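Local coordinates for sulfur oxygenase/reductase (Halothiobacillus neapolitanus, PDB 6QPA), which probably oxidises and disproportionates elemental sulfur with oxygen at a mononuclear non-haem iron centre, at residues 87-92 against 116-121. Numbering follows the deposited sequence.
Sequences SHEEMH and EPYFEV
The ring of His88 meets the phenol end of Tyr118, with the two ring planes at 86°. His88 ND1 gives its hydrogen to Tyr118 OH at 2.6 Å. The bond is nearly straight, at 174°, and the hydroxyl oxygen lies in the imidazole plane. Tyr118 OH donates in turn to Glu89 OE2, a very short bond of 2.5 Å. The Glu89 chain bends at chi2, and its OE2 comes to the edge of the phenol ring. Ser205 also bonds Glu89 OE2. Glu116 meets His88 tip to tip, its carboxylate plane turned 73° from the ring. Glu116 OE1 lies 3.0 Å from His88 CE1, while OE2 binds the iron(III). His88 NE2 and His92 NE2 are the other protein ligands, completing a facial triad of two histidines and one carboxylate. Helix 85-94 thus supplies two ligands and segment 116-121 the third. An alanine in place of His88 would probably leave the iron short of one ligand and Tyr118 OH without the ND1 donor. The bonded chain from Glu89 through Tyr118 probably helps, with the iron, to hold the His88 ring in place. With NE2 on the iron, ND1 carries the hydrogen, and the buried carboxylate of Glu89 probably makes His88 a more electron-rich ligand.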
loop_
_atom_site.group_PDB
_atom_site.type_symbol
_atom_site.label_atom_id
_atom_site.label_comp_id
_atom_site.label_asym_id
_atom_site.label_seq_id
_atom_site.Cartn_x
_atom_site.Cartn_y
_atom_site.Cartn_z
ATOM N N SER A 87 -10.104 41.234 -55.598
ATOM C CA SER A 87 -9.575 39.881 -55.690
ATOM C C SER A 87 -10.029 39.036 -54.511
ATOM O O SER A 87 -10.431 37.880 -54.684
ATOM C CB SER A 87 -8.056 39.919 -55.799
ATOM O OG SER A 87 -7.695 40.562 -57.014
ATOM N N HIS A 88 -9.989 39.597 -53.308
ATOM C CA HIS A 88 -10.430 38.838 -52.145
ATOM C C HIS A 88 -11.923 38.541 -52.217
ATOM O O HIS A 88 -12.355 37.406 -51.978
ATOM C CB HIS A 88 -10.075 39.600 -50.868
ATOM C CG HIS A 88 -10.503 38.915 -49.603
ATOM N ND1 HIS A 88 -11.462 39.441 -48.762
ATOM C CD2 HIS A 88 -10.107 37.753 -49.037
ATOM C CE1 HIS A 88 -11.630 38.637 -47.728
ATOM N NE2 HIS A 88 -10.813 37.608 -47.866
ATOM N N GLU A 89 -12.731 39.549 -52.554
ATOM C CA GLU A 89 -14.174 39.349 -52.640
ATOM C C GLU A 89 -14.530 38.345 -53.723
ATOM O O GLU A 89 -15.469 37.557 -53.571
ATOM C CB GLU A 89 -14.873 40.684 -52.903
ATOM C CG GLU A 89 -14.779 41.684 -51.746
ATOM C CD GLU A 89 -15.551 41.233 -50.517
ATOM O OE1 GLU A 89 -16.632 40.610 -50.672
ATOM O OE2 GLU A 89 -15.078 41.479 -49.388
ATOM N N GLU A 90 -13.798 38.369 -54.834
ATOM C CA GLU A 90 -14.086 37.440 -55.910
ATOM C C GLU A 90 -13.731 36.013 -55.517
ATOM O O GLU A 90 -14.495 35.076 -55.785
ATOM C CB GLU A 90 -13.326 37.864 -57.159
ATOM C CG GLU A 90 -13.647 37.030 -58.350
ATOM C CD GLU A 90 -13.024 37.593 -59.605
ATOM O OE1 GLU A 90 -11.775 37.659 -59.664
ATOM O OE2 GLU A 90 -13.787 38.005 -60.511
ATOM N N MET A 91 -12.582 35.828 -54.868
ATOM C CA MET A 91 -12.220 34.503 -54.387
ATOM C C MET A 91 -13.299 33.953 -53.459
ATOM O O MET A 91 -13.740 32.811 -53.620
ATOM C CB MET A 91 -10.857 34.555 -53.694
ATOM C CG MET A 91 -10.307 33.189 -53.246
ATOM S SD MET A 91 -11.060 32.560 -51.710
ATOM C CE MET A 91 -10.784 33.943 -50.574
ATOM N N HIS A 92 -13.747 34.761 -52.484
ATOM C CA HIS A 92 -14.823 34.321 -51.594
ATOM C C HIS A 92 -16.090 33.971 -52.367
ATOM O O HIS A 92 -16.792 33.016 -52.024
ATOM C CB HIS A 92 -15.157 35.399 -50.562
ATOM C CG HIS A 92 -14.435 35.247 -49.263
ATOM N ND1 HIS A 92 -14.645 34.178 -48.420
ATOM C CD2 HIS A 92 -13.540 36.050 -48.639
ATOM C CE1 HIS A 92 -13.889 34.314 -47.344
ATOM N NE2 HIS A 92 -13.208 35.442 -47.452
ATOM N N GLU A 116 -13.675 40.244 -40.355
ATOM C CA GLU A 116 -12.581 40.313 -41.322
ATOM C C GLU A 116 -12.481 41.711 -41.924
ATOM O O GLU A 116 -13.007 41.962 -43.022
ATOM C CB GLU A 116 -12.743 39.273 -42.427
ATOM C CG GLU A 116 -11.459 39.107 -43.233
ATOM C CD GLU A 116 -11.599 38.129 -44.367
ATOM O OE1 GLU A 116 -12.663 38.124 -45.005
ATOM O OE2 GLU A 116 -10.643 37.380 -44.632
ATOM N N PRO A 117 -11.796 42.632 -41.254
ATOM C CA PRO A 117 -11.592 43.969 -41.823
ATOM C C PRO A 117 -10.472 43.968 -42.853
ATOM O O PRO A 117 -9.579 43.115 -42.854
ATOM C CB PRO A 117 -11.202 44.828 -40.606
ATOM C CG PRO A 117 -11.387 43.932 -39.386
ATOM C CD PRO A 117 -11.241 42.534 -39.892
ATOM N N TYR A 118 -10.529 44.964 -43.723
ATOM C CA TYR A 118 -9.508 45.237 -44.726
ATOM C C TYR A 118 -8.548 46.316 -44.227
ATOM O O TYR A 118 -8.974 47.309 -43.617
ATOM C CB TYR A 118 -10.148 45.705 -46.030
ATOM C CG TYR A 118 -10.829 44.635 -46.859
ATOM C CD1 TYR A 118 -10.079 43.729 -47.601
ATOM C CD2 TYR A 118 -12.228 44.569 -46.955
ATOM C CE1 TYR A 118 -10.686 42.759 -48.399
ATOM C CE2 TYR A 118 -12.846 43.595 -47.757
ATOM C CZ TYR A 118 -12.060 42.698 -48.472
ATOM O OH TYR A 118 -12.623 41.742 -49.267
ATOM N N PHE A 119 -7.248 46.121 -44.491
ATOM C CA PHE A 119 -6.218 47.027 -44.008
ATOM C C PHE A 119 -5.327 47.501 -45.141
ATOM O O PHE A 119 -4.913 46.726 -46.008
ATOM C CB PHE A 119 -5.348 46.381 -42.916
ATOM C CG PHE A 119 -6.094 46.146 -41.654
ATOM C CD1 PHE A 119 -6.868 45.016 -41.511
ATOM C CD2 PHE A 119 -6.073 47.084 -40.637
ATOM C CE1 PHE A 119 -7.593 44.807 -40.359
ATOM C CE2 PHE A 119 -6.799 46.891 -39.486
ATOM C CZ PHE A 119 -7.561 45.733 -39.343
ATOM N N GLU A 120 -5.025 48.779 -45.096
ATOM C CA GLU A 120 -4.019 49.378 -45.938
ATOM C C GLU A 120 -2.679 49.362 -45.217
ATOM O O GLU A 120 -2.603 49.630 -44.013
ATOM C CB GLU A 120 -4.440 50.809 -46.289
ATOM C CG GLU A 120 -3.338 51.648 -46.877
ATOM C CD GLU A 120 -3.723 53.115 -47.012
ATOM O OE1 GLU A 120 -4.910 53.460 -46.787
ATOM O OE2 GLU A 120 -2.826 53.912 -47.346
ATOM N N VAL A 121 -1.625 49.027 -45.951
ATOM C CA VAL A 121 -0.272 49.081 -45.418
ATOM C C VAL A 121 0.210 50.514 -45.606
ATOM O O VAL A 121 0.609 50.906 -46.697
ATOM C CB VAL A 121 0.649 48.066 -46.092
ATOM C CG1 VAL A 121 2.060 48.160 -45.492
ATOM C CG2 VAL A 121 0.097 46.660 -45.890
#